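Long-range contacts in Cas13d (uncultured Ruminococcus sp, PDB 6IV9), which binds its CRISPR RNA and uses two HEPN domains to mature that RNA and to cleave target RNA: residues A[147-152]-A[757-762]; A[153-158]-A[172-177]. The protein carries 2 engineered substitutions. All blocks are in the same frame, centred on the assembly; numbering follows the deposited sequence.

Contact 1. Residues A[147-152]-A[757-762]; sequences DMLGLK and GLYKEI. With nucleotides of chain B.
With chi1 at -85°, Tyr759 places CG beside its own backbone N, and Leu151 likewise holds CG anti to its carbonyl carbon. The two side chains cross at about a right angle. Tyr759 OH donates to Leu149 O at 2.5 Å, a short bond lying in the carbonyl plane on a lone pair, with a C=O...donor angle of 124°. Leu151 CD2 sits over one face of the ring, 4.0 Å from the centroid of Tyr759 and 15° off the ring normal: a CH-pi contact, displaced toward the rim. Leu151 CD2 also lies 3.9 Å from Leu758 CB and 4.0 Å from Ile762 CD1, and Leu151 CD1 joins it on Leu758 and Tyr759. On the loop's RNA-facing part, Met148 N gives an almost straight hydrogen bond of 2.9 Å to OP2 of U25 of chain B, while Met148 CE packs on the sugar of U4 of chain B. Asp147 OD1 receives Lys152 N from above the carboxylate plane. The loop leads into helix 152-160 and lies against the C-terminal part of helix 713-760, with helix 777-788 against Tyr759 and helix 795-799 against Met148 and Leu149.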
loop_
_atom_site.group_PDB
_atom_site.type_symbol
_atom_site.label_atom_id
_atom_site.label_comp_id
_atom_site.label_asym_id
_atom_site.label_seq_id
_atom_site.Cartn_x
_atom_site.Cartn_y
_atom_site.Cartn_z
ATOM N N ASP A 147 -23.225 -14.202 6.158
ATOM C CA ASP A 147 -22.564 -13.067 5.470
ATOM C C ASP A 147 -23.553 -12.432 4.482
ATOM O O ASP A 147 -24.461 -13.101 4.064
ATOM C CB ASP A 147 -21.221 -13.460 4.867
ATOM C CG ASP A 147 -21.366 -14.452 3.737
ATOM O OD1 ASP A 147 -22.291 -15.255 3.798
ATOM O OD2 ASP A 147 -20.551 -14.404 2.819
ATOM N N MET A 148 -23.328 -11.177 4.111
ATOM C CA MET A 148 -24.253 -10.456 3.201
ATOM C C MET A 148 -24.324 -11.139 1.825
ATOM O O MET A 148 -25.340 -11.060 1.223
ATOM C CB MET A 148 -23.876 -8.977 3.059
ATOM C CG MET A 148 -24.085 -8.174 4.320
ATOM S SD MET A 148 -25.774 -8.138 4.939
ATOM C CE MET A 148 -26.557 -7.153 3.677
ATOM N N LEU A 149 -23.222 -11.687 1.336
ATOM C CA LEU A 149 -23.184 -12.357 0.011
ATOM C C LEU A 149 -23.865 -13.728 0.058
ATOM O O LEU A 149 -24.234 -14.212 -0.970
ATOM C CB LEU A 149 -21.725 -12.535 -0.386
ATOM C CG LEU A 149 -21.146 -11.605 -1.442
ATOM C CD1 LEU A 149 -21.973 -10.372 -1.697
ATOM C CD2 LEU A 149 -19.708 -11.279 -1.132
ATOM N N GLY A 150 -23.968 -14.324 1.235
ATOM C CA GLY A 150 -24.531 -15.674 1.352
ATOM C C GLY A 150 -23.523 -16.744 0.974
ATOM O O GLY A 150 -23.937 -17.830 0.667
ATOM N N LEU A 151 -22.236 -16.432 1.019
ATOM C CA LEU A 151 -21.186 -17.408 0.631
ATOM C C LEU A 151 -20.478 -18.009 1.846
ATOM O O LEU A 151 -19.524 -18.710 1.652
ATOM C CB LEU A 151 -20.194 -16.693 -0.277
ATOM C CG LEU A 151 -20.787 -16.229 -1.593
ATOM C CD1 LEU A 151 -19.802 -15.370 -2.344
ATOM C CD2 LEU A 151 -21.219 -17.417 -2.423
ATOM N N LYS A 152 -20.996 -17.785 3.038
ATOM C CA LYS A 152 -20.313 -18.276 4.256
ATOM C C LYS A 152 -20.129 -19.791 4.195
ATOM O O LYS A 152 -19.058 -20.236 4.483
ATOM C CB LYS A 152 -21.172 -17.928 5.473
ATOM C CG LYS A 152 -20.705 -18.449 6.815
ATOM C CD LYS A 152 -21.563 -17.915 7.926
ATOM C CE LYS A 152 -21.179 -18.370 9.311
ATOM N NZ LYS A 152 -21.372 -19.820 9.502
ATOM N N GLY A 757 -17.036 -17.322 -9.150
ATOM C CA GLY A 757 -16.604 -18.708 -8.934
ATOM C C GLY A 757 -17.300 -19.328 -7.740
ATOM O O GLY A 757 -17.575 -20.496 -7.787
ATOM N N LEU A 758 -17.462 -18.590 -6.647
ATOM C CA LEU A 758 -18.149 -19.146 -5.454
ATOM C C LEU A 758 -19.643 -19.328 -5.716
ATOM O O LEU A 758 -20.160 -20.368 -5.443
ATOM C CB LEU A 758 -17.903 -18.226 -4.263
ATOM C CG LEU A 758 -16.467 -18.205 -3.761
ATOM C CD1 LEU A 758 -16.159 -16.905 -3.050
ATOM C CD2 LEU A 758 -16.195 -19.401 -2.875
ATOM N N TYR A 759 -20.287 -18.334 -6.299
ATOM C CA TYR A 759 -21.741 -18.422 -6.571
ATOM C C TYR A 759 -22.042 -19.553 -7.553
ATOM O O TYR A 759 -23.066 -20.169 -7.463
ATOM C CB TYR A 759 -22.270 -17.101 -7.107
ATOM C CG TYR A 759 -22.647 -16.095 -6.060
ATOM C CD1 TYR A 759 -23.687 -16.322 -5.185
ATOM C CD2 TYR A 759 -21.992 -14.891 -5.981
ATOM C CE1 TYR A 759 -24.060 -15.389 -4.242
ATOM C CE2 TYR A 759 -22.347 -13.948 -5.042
ATOM C CZ TYR A 759 -23.385 -14.194 -4.174
ATOM O OH TYR A 759 -23.729 -13.258 -3.263
ATOM N N LYS A 760 -21.106 -19.820 -8.451
ATOM C CA LYS A 760 -21.293 -20.843 -9.505
ATOM C C LYS A 760 -21.504 -22.209 -8.860
ATOM O O LYS A 760 -22.166 -23.017 -9.449
ATOM C CB LYS A 760 -20.139 -20.855 -10.504
ATOM C CG LYS A 760 -20.426 -21.672 -11.748
ATOM C CD LYS A 760 -19.605 -21.315 -12.946
ATOM C CE LYS A 760 -19.863 -22.249 -14.102
ATOM N NZ LYS A 760 -18.879 -22.056 -15.185
ATOM N N GLU A 761 -20.884 -22.442 -7.715
ATOM C CA GLU A 761 -21.013 -23.734 -7.005
ATOM C C GLU A 761 -22.392 -23.877 -6.359
ATOM O O GLU A 761 -22.738 -24.990 -6.027
ATOM C CB GLU A 761 -19.925 -23.876 -5.950
ATOM C CG GLU A 761 -18.551 -24.059 -6.542
ATOM C CD GLU A 761 -18.430 -25.214 -7.513
ATOM O OE1 GLU A 761 -18.947 -26.289 -7.202
ATOM O OE2 GLU A 761 -17.826 -25.033 -8.572
ATOM N N ILE A 762 -23.115 -22.786 -6.133
ATOM C CA ILE A 762 -24.405 -22.919 -5.403
ATOM C C ILE A 762 -25.605 -22.419 -6.208
ATOM O O ILE A 762 -26.717 -22.691 -5.782
ATOM C CB ILE A 762 -24.285 -22.245 -4.030
ATOM C CG1 ILE A 762 -23.990 -20.754 -4.159
ATOM C CG2 ILE A 762 -23.220 -22.932 -3.213
ATOM C CD1 ILE A 762 -24.213 -19.996 -2.897
ATOM P P U B 25 -20.625 -9.470 6.240
ATOM O OP1 U B 25 -21.729 -9.270 7.221
ATOM O OP2 U B 25 -20.898 -9.707 4.828
ATOM O "O5'" U B 25 -19.837 -8.121 6.415
ATOM C "C5'" U B 25 -18.903 -7.718 5.396
ATOM C "C4'" U B 25 -19.522 -6.667 4.499
ATOM O "O4'" U B 25 -20.084 -5.671 5.360
ATOM C "C3'" U B 25 -18.499 -5.860 3.690
ATOM O "O3'" U B 25 -18.212 -6.432 2.451
ATOM C "C2'" U B 25 -19.182 -4.526 3.469
ATOM O "O2'" U B 25 -19.946 -4.574 2.283
ATOM C "C1'" U B 25 -20.180 -4.457 4.634
ATOM N N1 U B 25 -19.917 -3.355 5.551
ATOM C C2 U B 25 -20.272 -2.105 5.094
ATOM O O2 U B 25 -20.653 -1.913 3.965
ATOM N N3 U B 25 -20.104 -1.098 5.990
ATOM C C4 U B 25 -19.681 -1.207 7.293
ATOM O O4 U B 25 -19.603 -0.199 7.986
ATOM C C5 U B 25 -19.312 -2.526 7.688
ATOM C C6 U B 25 -19.422 -3.529 6.814
ATOM P P C B 24 -16.064 -7.690 8.697
ATOM O OP1 C B 24 -15.283 -7.828 7.461
ATOM O OP2 C B 24 -16.896 -6.564 9.019
ATOM O "O5'" C B 24 -17.073 -8.931 8.725
ATOM C "C5'" C B 24 -16.794 -10.106 7.960
ATOM C "C4'" C B 24 -17.863 -11.147 8.180
ATOM O "O4'" C B 24 -17.775 -11.681 9.527
ATOM C "C3'" C B 24 -19.265 -10.633 8.082
ATOM O "O3'" C B 24 -19.625 -10.574 6.732
ATOM C "C2'" C B 24 -20.036 -11.704 8.850
ATOM O "O2'" C B 24 -20.248 -12.862 8.065
ATOM C "C1'" C B 24 -19.088 -11.950 10.008
ATOM N N1 C B 24 -19.329 -11.130 11.226
ATOM C C2 C B 24 -20.214 -11.626 12.202
ATOM O O2 C B 24 -20.792 -12.706 11.989
ATOM N N3 C B 24 -20.439 -10.898 13.322
ATOM C C4 C B 24 -19.759 -9.758 13.525
ATOM N N4 C B 24 -19.946 -9.102 14.674
ATOM C C5 C B 24 -18.837 -9.248 12.563
ATOM C C6 C B 24 -18.666 -9.953 11.433
ATOM P P U B 4 -29.292 -1.632 3.430
ATOM O OP1 U B 4 -30.226 -2.374 2.532
ATOM O OP2 U B 4 -29.630 -0.347 3.991
ATOM O "O5'" U B 4 -28.864 -2.553 4.635
ATOM C "C5'" U B 4 -28.540 -3.956 4.416
ATOM C "C4'" U B 4 -28.003 -4.572 5.674
ATOM O "O4'" U B 4 -26.711 -3.970 6.054
ATOM C "C3'" U B 4 -28.853 -4.396 6.938
ATOM O "O3'" U B 4 -29.927 -5.330 7.017
ATOM C "C2'" U B 4 -27.825 -4.667 8.023
ATOM O "O2'" U B 4 -27.480 -6.038 8.106
ATOM C "C1'" U B 4 -26.617 -3.908 7.471
ATOM N N1 U B 4 -26.633 -2.497 7.896
ATOM C C2 U B 4 -26.153 -2.214 9.159
ATOM O O2 U B 4 -25.758 -3.080 9.936
ATOM N N3 U B 4 -26.143 -0.881 9.487
ATOM C C4 U B 4 -26.618 0.165 8.743
ATOM O O4 U B 4 -26.548 1.309 9.194
ATOM C C5 U B 4 -27.107 -0.205 7.451
ATOM C C6 U B 4 -27.109 -1.495 7.086
#

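Contact 2. Residues A[153-158]-A[172-177]; sequences SELEKR and LIYNIL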
loop_
_atom_site.group_PDB
_atom_site.type_symbol
_atom_site.label_atom_id
_atom_site.label_comp_id
_atom_site.label_asym_id
_atom_site.label_seq_id
_atom_site.Cartn_x
_atom_site.Cartn_y
_atom_site.Cartn_z
ATOM N N SER A 153 -21.156 -20.542 3.824
ATOM C CA SER A 153 -21.013 -22.018 3.792
ATOM C C SER A 153 -20.002 -22.475 2.739
ATOM O O SER A 153 -19.210 -23.332 3.028
ATOM C CB SER A 153 -22.338 -22.668 3.615
ATOM O OG SER A 153 -23.126 -22.450 4.758
ATOM N N GLU A 154 -20.068 -21.912 1.547
ATOM C CA GLU A 154 -19.116 -22.287 0.484
ATOM C C GLU A 154 -17.698 -21.929 0.932
ATOM O O GLU A 154 -16.815 -22.708 0.714
ATOM C CB GLU A 154 -19.438 -21.503 -0.780
ATOM C CG GLU A 154 -20.336 -22.227 -1.743
ATOM C CD GLU A 154 -20.225 -23.742 -1.753
ATOM O OE1 GLU A 154 -19.249 -24.246 -2.294
ATOM O OE2 GLU A 154 -21.124 -24.388 -1.197
ATOM N N LEU A 155 -17.519 -20.762 1.534
ATOM C CA LEU A 155 -16.179 -20.345 1.993
ATOM C C LEU A 155 -15.658 -21.282 3.085
ATOM O O LEU A 155 -14.529 -21.665 3.001
ATOM C CB LEU A 155 -16.249 -18.895 2.460
ATOM C CG LEU A 155 -16.299 -17.889 1.317
ATOM C CD1 LEU A 155 -16.707 -16.515 1.790
ATOM C CD2 LEU A 155 -14.967 -17.842 0.610
ATOM N N GLU A 156 -16.494 -21.660 4.044
ATOM C CA GLU A 156 -16.045 -22.567 5.127
ATOM C C GLU A 156 -15.618 -23.898 4.512
ATOM O O GLU A 156 -14.607 -24.418 4.902
ATOM C CB GLU A 156 -17.167 -22.787 6.134
ATOM C CG GLU A 156 -17.452 -21.567 6.980
ATOM C CD GLU A 156 -18.730 -21.595 7.798
ATOM O OE1 GLU A 156 -18.872 -20.742 8.639
ATOM O OE2 GLU A 156 -19.565 -22.461 7.566
ATOM N N LYS A 157 -16.384 -24.401 3.562
ATOM C CA LYS A 157 -15.992 -25.683 2.934
ATOM C C LYS A 157 -14.642 -25.535 2.226
ATOM O O LYS A 157 -13.816 -26.385 2.392
ATOM C CB LYS A 157 -17.055 -26.118 1.932
ATOM C CG LYS A 157 -18.378 -26.523 2.549
ATOM C CD LYS A 157 -19.252 -27.263 1.579
ATOM C CE LYS A 157 -20.443 -26.463 1.118
ATOM N NZ LYS A 157 -21.023 -27.035 -0.116
ATOM N N ARG A 158 -14.438 -24.449 1.498
ATOM C CA ARG A 158 -13.171 -24.240 0.763
ATOM C C ARG A 158 -11.978 -24.136 1.721
ATOM O O ARG A 158 -10.951 -24.698 1.419
ATOM C CB ARG A 158 -13.313 -22.986 -0.098
ATOM C CG ARG A 158 -12.015 -22.422 -0.651
ATOM C CD ARG A 158 -12.195 -21.085 -1.353
ATOM N NE ARG A 158 -12.058 -21.115 -2.799
ATOM C CZ ARG A 158 -12.622 -20.259 -3.642
ATOM N NH1 ARG A 158 -12.265 -18.988 -3.649
ATOM N NH2 ARG A 158 -13.526 -20.692 -4.504
ATOM N N LEU A 172 -12.270 -15.189 10.170
ATOM C CA LEU A 172 -10.873 -15.502 9.798
ATOM C C LEU A 172 -10.772 -15.502 8.270
ATOM O O LEU A 172 -9.882 -14.884 7.748
ATOM C CB LEU A 172 -10.525 -16.879 10.363
ATOM C CG LEU A 172 -9.115 -17.386 10.095
ATOM C CD1 LEU A 172 -8.754 -18.501 11.059
ATOM C CD2 LEU A 172 -8.975 -17.855 8.667
ATOM N N ILE A 173 -11.738 -16.122 7.602
ATOM C CA ILE A 173 -11.742 -16.238 6.116
ATOM C C ILE A 173 -11.784 -14.856 5.449
ATOM O O ILE A 173 -11.016 -14.658 4.550
ATOM C CB ILE A 173 -12.901 -17.113 5.631
ATOM C CG1 ILE A 173 -12.689 -18.575 6.014
ATOM C CG2 ILE A 173 -13.090 -16.941 4.140
ATOM C CD1 ILE A 173 -13.908 -19.429 5.870
ATOM N N TYR A 174 -12.581 -13.917 5.956
ATOM C CA TYR A 174 -12.658 -12.555 5.360
ATOM C C TYR A 174 -11.281 -11.896 5.435
ATOM O O TYR A 174 -10.973 -11.104 4.584
ATOM C CB TYR A 174 -13.829 -11.719 5.893
ATOM C CG TYR A 174 -15.074 -11.865 5.064
ATOM C CD1 TYR A 174 -15.769 -13.047 5.069
ATOM C CD2 TYR A 174 -15.512 -10.874 4.205
ATOM C CE1 TYR A 174 -16.892 -13.231 4.293
ATOM C CE2 TYR A 174 -16.640 -11.038 3.415
ATOM C CZ TYR A 174 -17.332 -12.231 3.460
ATOM O OH TYR A 174 -18.432 -12.465 2.691
ATOM N N ASN A 175 -10.525 -12.192 6.480
ATOM C CA ASN A 175 -9.149 -11.656 6.600
ATOM C C ASN A 175 -8.281 -12.215 5.463
ATOM O O ASN A 175 -7.478 -11.475 4.941
ATOM C CB ASN A 175 -8.580 -11.865 7.994
ATOM C CG ASN A 175 -9.034 -10.769 8.926
ATOM O OD1 ASN A 175 -8.519 -9.680 8.885
ATOM N ND2 ASN A 175 -10.025 -11.039 9.736
ATOM N N ILE A 176 -8.429 -13.500 5.144
ATOM C CA ILE A 176 -7.676 -14.097 4.005
ATOM C C ILE A 176 -8.136 -13.454 2.692
ATOM O O ILE A 176 -7.306 -13.143 1.895
ATOM C CB ILE A 176 -7.761 -15.631 3.973
ATOM C CG1 ILE A 176 -7.222 -16.260 5.256
ATOM C CG2 ILE A 176 -7.055 -16.167 2.750
ATOM C CD1 ILE A 176 -7.494 -17.722 5.384
ATOM N N LEU A 177 -9.430 -13.205 2.523
ATOM C CA LEU A 177 -9.914 -12.571 1.272
ATOM C C LEU A 177 -9.291 -11.177 1.121
ATOM O O LEU A 177 -9.016 -10.808 0.012
ATOM C CB LEU A 177 -11.436 -12.495 1.282
ATOM C CG LEU A 177 -12.149 -13.837 1.371
ATOM C CD1 LEU A 177 -13.649 -13.651 1.259
ATOM C CD2 LEU A 177 -11.632 -14.805 0.336
#
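Leu155 and Ile173 meet obliquely where two consecutive helices, 152-160 and 168-197, pack almost orthogonally. The short axes run 81° apart and approach to 10.8 Å, consistent with the helical architecture of a HEPN domain. Both side chains set off toward the opposite helix. Ile173 has CG2 anti to the backbone N and CG1 anti to the carbonyl carbon (chi1 -69°), an arrangement that spreads its two branches. Ile173 CG2 rests against the root and one branch of the leucine, 4.1 Å from both CB and CD2 of Leu155. Ile173 CD1 reaches the backbone instead, 3.7 Å from Leu155 O and 3.9 Å from Glu156 CA, so the isoleucine lies on the helix itself as well as on its side chains. An alanine in place of Ile173 would probably open a gap beside Leu155 CB and CD2 and along the backbone of Leu155 and Glu156, leaving the leucine freer to turn. The side chains of Leu155 and Tyr174 cross at about a right angle, and Leu155 CD1 stands 4.1 Å from Tyr174 CE1, oblique to the ring. Phe159 and Phe160 extend the apolar packing around Ile173, and Leu758 of helix 713-760 touches Leu155. Leu177 completes the group: its CD1 lies 4.2 Å from Leu155 CD1 and, within its own helix, 4.2 Å above the ring plane of Tyr174, over the centre.

In the fold
Contact 2 is nested in sequence inside the long loop that contact 1 closes, and their centres are 10 Å apart. They touch directly: Tyr174 OH and Asp147 OD2 are 2.9 Å apart, a probable hydrogen bond tying helix 168-197 to the loop that meets the RNA backbone. Around helix 152-160, Leu758 CD2 packs 3.4 Å from Arg158 NH2, and Ile762 CG2 lies 3.3 Å from Glu154 OE2. Both contacts border the crRNA: contact 1 through its phosphate bond, contact 2 through Tyr174 against a sugar and Asn175 against an uracil base. The Tyr174 side chain is about 5 Å from a bound magnesium ion; the Leu149 side chain is about 10 Å from a bound magnesium ion.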